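Local coordinates for imidazoleglycerol-phosphate dehydratase (Pyrococcus furiosus, PDB 5DNL) that catalyses the dehydration of imidazoleglycerol phosphate to imidazoleacetol phosphate, the sixth step of histidine biosynthesis, and is captured here with a triazole-phosphonate inhibitor, at the interface of chains A and B and the interface of chains A and C. Sequence-based numbering; all coordinates share one arbitrary frame. Chains: chain A/B/C, Imidazoleglycerol-phosphate dehydratase.

Contact 1: the interface of chains A and B. Residues chain A 77, 79, 90, 92-93; chain B 81, 83, 88.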
loop_
_atom_site.group_PDB
_atom_site.type_symbol
_atom_site.label_atom_id
_atom_site.label_comp_id
_atom_site.label_asym_id
_atom_site.label_seq_id
_atom_site.Cartn_x
_atom_site.Cartn_y
_atom_site.Cartn_z
ATOM N N PHE A 77 -40.922 -24.633 6.625
ATOM C CA PHE A 77 -39.481 -24.596 6.441
ATOM C C PHE A 77 -38.967 -25.792 5.670
ATOM O O PHE A 77 -39.391 -26.921 5.926
ATOM C CB PHE A 77 -38.806 -24.536 7.788
ATOM C CG PHE A 77 -39.118 -23.294 8.561
ATOM C CD1 PHE A 77 -38.406 -22.136 8.316
ATOM C CD2 PHE A 77 -40.124 -23.271 9.524
ATOM C CE1 PHE A 77 -38.686 -20.971 9.008
ATOM C CE2 PHE A 77 -40.407 -22.098 10.212
ATOM C CZ PHE A 77 -39.675 -20.952 9.961
ATOM N N ASN A 79 -34.969 -27.001 3.705
ATOM C CA ASN A 79 -33.623 -26.714 3.215
ATOM C C ASN A 79 -33.112 -27.817 2.325
ATOM O O ASN A 79 -33.564 -28.963 2.414
ATOM C CB ASN A 79 -32.628 -26.555 4.351
ATOM C CG ASN A 79 -33.004 -25.471 5.336
ATOM O OD1 ASN A 79 -33.253 -24.315 4.952
ATOM N ND2 ASN A 79 -33.011 -25.817 6.608
ATOM N N LEU A 90 -26.488 -24.172 -1.244
ATOM C CA LEU A 90 -27.466 -24.219 -0.167
ATOM C C LEU A 90 -28.731 -23.469 -0.594
ATOM O O LEU A 90 -28.656 -22.340 -1.103
ATOM C CB LEU A 90 -26.879 -23.594 1.103
ATOM C CG LEU A 90 -27.866 -23.281 2.239
ATOM C CD1 LEU A 90 -28.556 -24.510 2.813
ATOM C CD2 LEU A 90 -27.127 -22.521 3.328
ATOM N N SER A 92 -32.497 -22.454 1.033
ATOM C CA SER A 92 -33.281 -22.409 2.265
ATOM C C SER A 92 -34.564 -21.657 2.016
ATOM O O SER A 92 -34.531 -20.521 1.503
ATOM C CB SER A 92 -32.463 -21.730 3.375
ATOM O OG SER A 92 -33.174 -21.675 4.618
ATOM N N VAL A 93 -35.699 -22.273 2.377
ATOM C CA VAL A 93 -37.020 -21.721 2.119
ATOM C C VAL A 93 -37.798 -21.605 3.419
ATOM O O VAL A 93 -37.770 -22.507 4.255
ATOM C CB VAL A 93 -37.800 -22.612 1.123
ATOM C CG1 VAL A 93 -39.259 -22.161 0.985
ATOM C CG2 VAL A 93 -37.119 -22.641 -0.229
ATOM N N ILE B 81 -30.815 -25.188 9.820
ATOM C CA ILE B 81 -30.518 -23.955 9.096
ATOM C C ILE B 81 -31.818 -23.184 9.044
ATOM O O ILE B 81 -32.797 -23.665 8.486
ATOM C CB ILE B 81 -29.931 -24.198 7.704
ATOM C CG1 ILE B 81 -28.567 -24.870 7.867
ATOM C CG2 ILE B 81 -29.817 -22.880 6.939
ATOM C CD1 ILE B 81 -27.914 -25.328 6.566
ATOM N N PRO B 83 -33.786 -19.589 8.127
ATOM C CA PRO B 83 -33.896 -18.264 7.558
ATOM C C PRO B 83 -34.870 -17.420 8.375
ATOM O O PRO B 83 -35.796 -17.945 9.015
ATOM C CB PRO B 83 -34.449 -18.532 6.162
ATOM C CG PRO B 83 -35.286 -19.758 6.342
ATOM C CD PRO B 83 -34.677 -20.554 7.434
ATOM N N LEU B 88 -29.862 -15.834 7.779
ATOM C CA LEU B 88 -29.752 -17.254 7.510
ATOM C C LEU B 88 -28.731 -17.790 8.491
ATOM O O LEU B 88 -27.570 -17.384 8.429
ATOM C CB LEU B 88 -29.298 -17.512 6.081
ATOM C CG LEU B 88 -29.302 -18.968 5.626
ATOM C CD1 LEU B 88 -30.700 -19.529 5.671
ATOM C CD2 LEU B 88 -28.729 -19.080 4.215
#

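Contact 2: the interface of chains A and C. Residues chain A 26, 29, 114, 145, 149; chain C 7, 50, 53.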
loop_
_atom_site.group_PDB
_atom_site.type_symbol
_atom_site.label_atom_id
_atom_site.label_comp_id
_atom_site.label_asym_id
_atom_site.label_seq_id
_atom_site.Cartn_x
_atom_site.Cartn_y
_atom_site.Cartn_z
ATOM N N ILE A 26 -33.325 -24.329 -21.875
ATOM C CA ILE A 26 -32.640 -24.234 -20.590
ATOM C C ILE A 26 -33.660 -24.259 -19.451
ATOM O O ILE A 26 -33.499 -25.010 -18.472
ATOM C CB ILE A 26 -31.776 -22.955 -20.465
ATOM C CG1 ILE A 26 -30.752 -22.843 -21.615
ATOM C CG2 ILE A 26 -31.125 -22.862 -19.094
ATOM C CD1 ILE A 26 -29.599 -23.799 -21.553
ATOM N N HIS A 29 -35.256 -27.634 -18.887
ATOM C CA HIS A 29 -34.355 -28.511 -18.127
ATOM C C HIS A 29 -34.380 -28.153 -16.638
ATOM O O HIS A 29 -34.484 -29.021 -15.798
ATOM C CB HIS A 29 -32.939 -28.447 -18.704
ATOM C CG HIS A 29 -31.951 -29.333 -18.022
ATOM N ND1 HIS A 29 -32.230 -30.635 -17.657
ATOM C CD2 HIS A 29 -30.657 -29.123 -17.696
ATOM C CE1 HIS A 29 -31.162 -31.166 -17.086
ATOM N NE2 HIS A 29 -30.188 -30.281 -17.129
ATOM N N PHE A 114 -27.493 -19.606 -19.563
ATOM C CA PHE A 114 -27.506 -19.544 -18.115
ATOM C C PHE A 114 -27.068 -18.140 -17.746
ATOM O O PHE A 114 -26.002 -17.674 -18.148
ATOM C CB PHE A 114 -26.575 -20.588 -17.501
ATOM C CG PHE A 114 -27.097 -21.998 -17.619
ATOM C CD1 PHE A 114 -26.813 -22.779 -18.733
ATOM C CD2 PHE A 114 -27.872 -22.547 -16.609
ATOM C CE1 PHE A 114 -27.288 -24.078 -18.832
ATOM C CE2 PHE A 114 -28.360 -23.837 -16.706
ATOM C CZ PHE A 114 -28.080 -24.591 -17.818
ATOM N N HIS A 145 -23.735 -24.013 -15.334
ATOM C CA HIS A 145 -24.809 -25.008 -15.446
ATOM C C HIS A 145 -24.891 -25.787 -14.145
ATOM O O HIS A 145 -25.993 -26.018 -13.622
ATOM C CB HIS A 145 -24.471 -25.938 -16.616
ATOM C CG HIS A 145 -25.530 -26.915 -17.017
ATOM N ND1 HIS A 145 -25.770 -27.181 -18.345
ATOM C CD2 HIS A 145 -26.310 -27.770 -16.317
ATOM C CE1 HIS A 145 -26.694 -28.121 -18.448
ATOM N NE2 HIS A 145 -27.034 -28.499 -17.236
ATOM N N GLU A 149 -28.255 -25.445 -12.042
ATOM C CA GLU A 149 -29.045 -26.673 -11.898
ATOM C C GLU A 149 -29.066 -27.142 -10.440
ATOM O O GLU A 149 -30.103 -27.596 -9.974
ATOM C CB GLU A 149 -28.574 -27.789 -12.839
ATOM C CG GLU A 149 -29.526 -28.970 -12.893
ATOM C CD GLU A 149 -29.157 -30.008 -13.899
ATOM O OE1 GLU A 149 -28.287 -29.762 -14.775
ATOM O OE2 GLU A 149 -29.722 -31.122 -13.752
ATOM N N GLU C 7 -31.257 -36.972 -22.222
ATOM C CA GLU C 7 -30.676 -35.711 -22.705
ATOM C C GLU C 7 -29.946 -35.832 -24.036
ATOM O O GLU C 7 -30.024 -34.930 -24.876
ATOM C CB GLU C 7 -29.680 -35.181 -21.655
ATOM C CG GLU C 7 -30.317 -34.865 -20.312
ATOM C CD GLU C 7 -29.311 -34.607 -19.209
ATOM O OE1 GLU C 7 -28.112 -34.826 -19.406
ATOM O OE2 GLU C 7 -29.751 -34.197 -18.111
ATOM N N LEU C 50 -28.986 -29.686 -24.727
ATOM C CA LEU C 50 -28.157 -28.549 -24.374
ATOM C C LEU C 50 -26.690 -28.856 -24.697
ATOM O O LEU C 50 -26.232 -29.976 -24.500
ATOM C CB LEU C 50 -28.284 -28.231 -22.883
ATOM C CG LEU C 50 -29.661 -27.831 -22.357
ATOM C CD1 LEU C 50 -29.557 -27.499 -20.873
ATOM C CD2 LEU C 50 -30.260 -26.682 -23.162
ATOM N N HIS C 53 -24.509 -30.729 -22.113
ATOM C CA HIS C 53 -24.764 -32.169 -22.081
ATOM C C HIS C 53 -24.063 -32.863 -23.263
ATOM O O HIS C 53 -23.508 -33.940 -23.113
ATOM C CB HIS C 53 -26.247 -32.494 -22.100
ATOM C CG HIS C 53 -27.009 -31.962 -20.922
ATOM N ND1 HIS C 53 -28.362 -31.720 -20.978
ATOM C CD2 HIS C 53 -26.627 -31.628 -19.668
ATOM C CE1 HIS C 53 -28.782 -31.264 -19.817
ATOM N NE2 HIS C 53 -27.752 -31.218 -18.998
#

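Contact 1: the interface of chains A and B
B:Ile81, on strand 77-84 of chain B, meets chain A with both its backbone and its side chain, burying 56 Å² in this patch. Its carbonyl O accepts a 2.9 Å hydrogen bond from the side-chain amide nitrogen ND2 of A:Asn79. The donor lies in the carbonyl plane on a lone pair of B:Ile81 O, and the bond is fairly straight, 154° at the hydrogen, although the acceptor stands somewhat out of the plane of the asparagine amide. The same amide is held from its other end: the hydroxyl OG of A:Ser92 donates to OD1 of A:Asn79 at 2.7 Å, almost in line with the C=O bond (163°). Gripped at both ends, the amide is fixed in rotation, with its nitrogen turned to chain B and its oxygen to its own sheet. An alanine in place of A:Asn79 would probably leave the B:Ile81 carbonyl without this donor and set the A:Ser92 hydroxyl free to turn.

A:Leu90 is the apolar counterpart. Its CG stands opposite the backbone N (chi1 167°), and the two methyls divide between partners: CD1 meets CD1 of B:Ile81 at 3.9 Å, tip to tip, while CD2 reaches the CD2 methyl of B:Leu88 in the same manner.

A:Ser92 is wedged between B:Leu88 and B:Pro83. Its CB packs 3.6 Å from CD1 of B:Leu88, and its OG lies near the CG and CD methylenes of the proline ring, so the hydroxyl bonded within chain A is also covered by carbon from chain B. The patch thus joins strands 77-84 and 87-94 of both subunits, with a side-chain-to-backbone bond set among aliphatic contacts. At its margin, CD1 of the A:Phe77 ring lies 4.1 Å from CD of B:Pro83.

Contact 2: the interface of chains A and C
C:His53 brings its imidazole between A:His29 and A:His145, forming a histidine and carboxylate cluster built from both chains. Against A:His29 the planes are perpendicular, at 90°: the CE1 edge of C:His53 points at a face of the A:His29 ring, toward its rim, with CE1 3.2 Å from NE2 of A:His29. The ring of A:His145 meets C:His53 less steeply, also edge to face, its NE2 lying 3.3 Å from NE2 of C:His53. With CG trans to the backbone N (chi1 -179°), A:His29 extends from helix 25-38 toward chain C. The three NE2 atoms and OE1 of A:Glu149 converge on a common point, as ligands of a manganese ion do in this di-manganese family, so the cluster is likely a metal site. C:His53 comes from one HHXXE motif, A:His145 and A:Glu149 from the other.

Two glutamates flank this cluster. C:Glu7 lays OE1 over the centre of the C:His53 ring, 3.3 Å above its plane, while its OE2 comes to 3.5 Å from CE1 of A:His29. A:Glu149 places OE1 in the plane of the A:His145 ring, at its edge. C:Glu7 and C:His53 also belong to the inhibitor pocket, so the interface helps to shape the active site.

Aliphatic packing flanks the rings. C:Leu50, burying 44 Å², sends CD2 against CD1 of A:Ile26, a tight 3.4 Å contact, and lays CD1 against both the A:His29 ring and A:His145. Behind this layer, within chain A, A:Phe114 supports the first shell: one face of its ring receives CG2 of A:Ile26 and the other the CA of A:His145, while its CZ atom stands 3.5 Å above the plane of the A:His145 imidazole.

About 25 Å separates the centres of contact 1 and contact 2, measured between their C-alpha atoms, and they have no residue in common. On chain A, contact 1 uses strands 77-84 and 87-94, whereas contact 2 draws on helices 25-38 and 144-162, so one subunit meets two neighbours through different elements. Contact 1 packs the side chains of these strands from the two chains together, whereas contact 2 brings histidines and glutamates of two chains together at the active site. Repeated through the 24 copies of the deposited assembly, the two contacts would help to build a closed particle in which active-site residues come from adjoining chains.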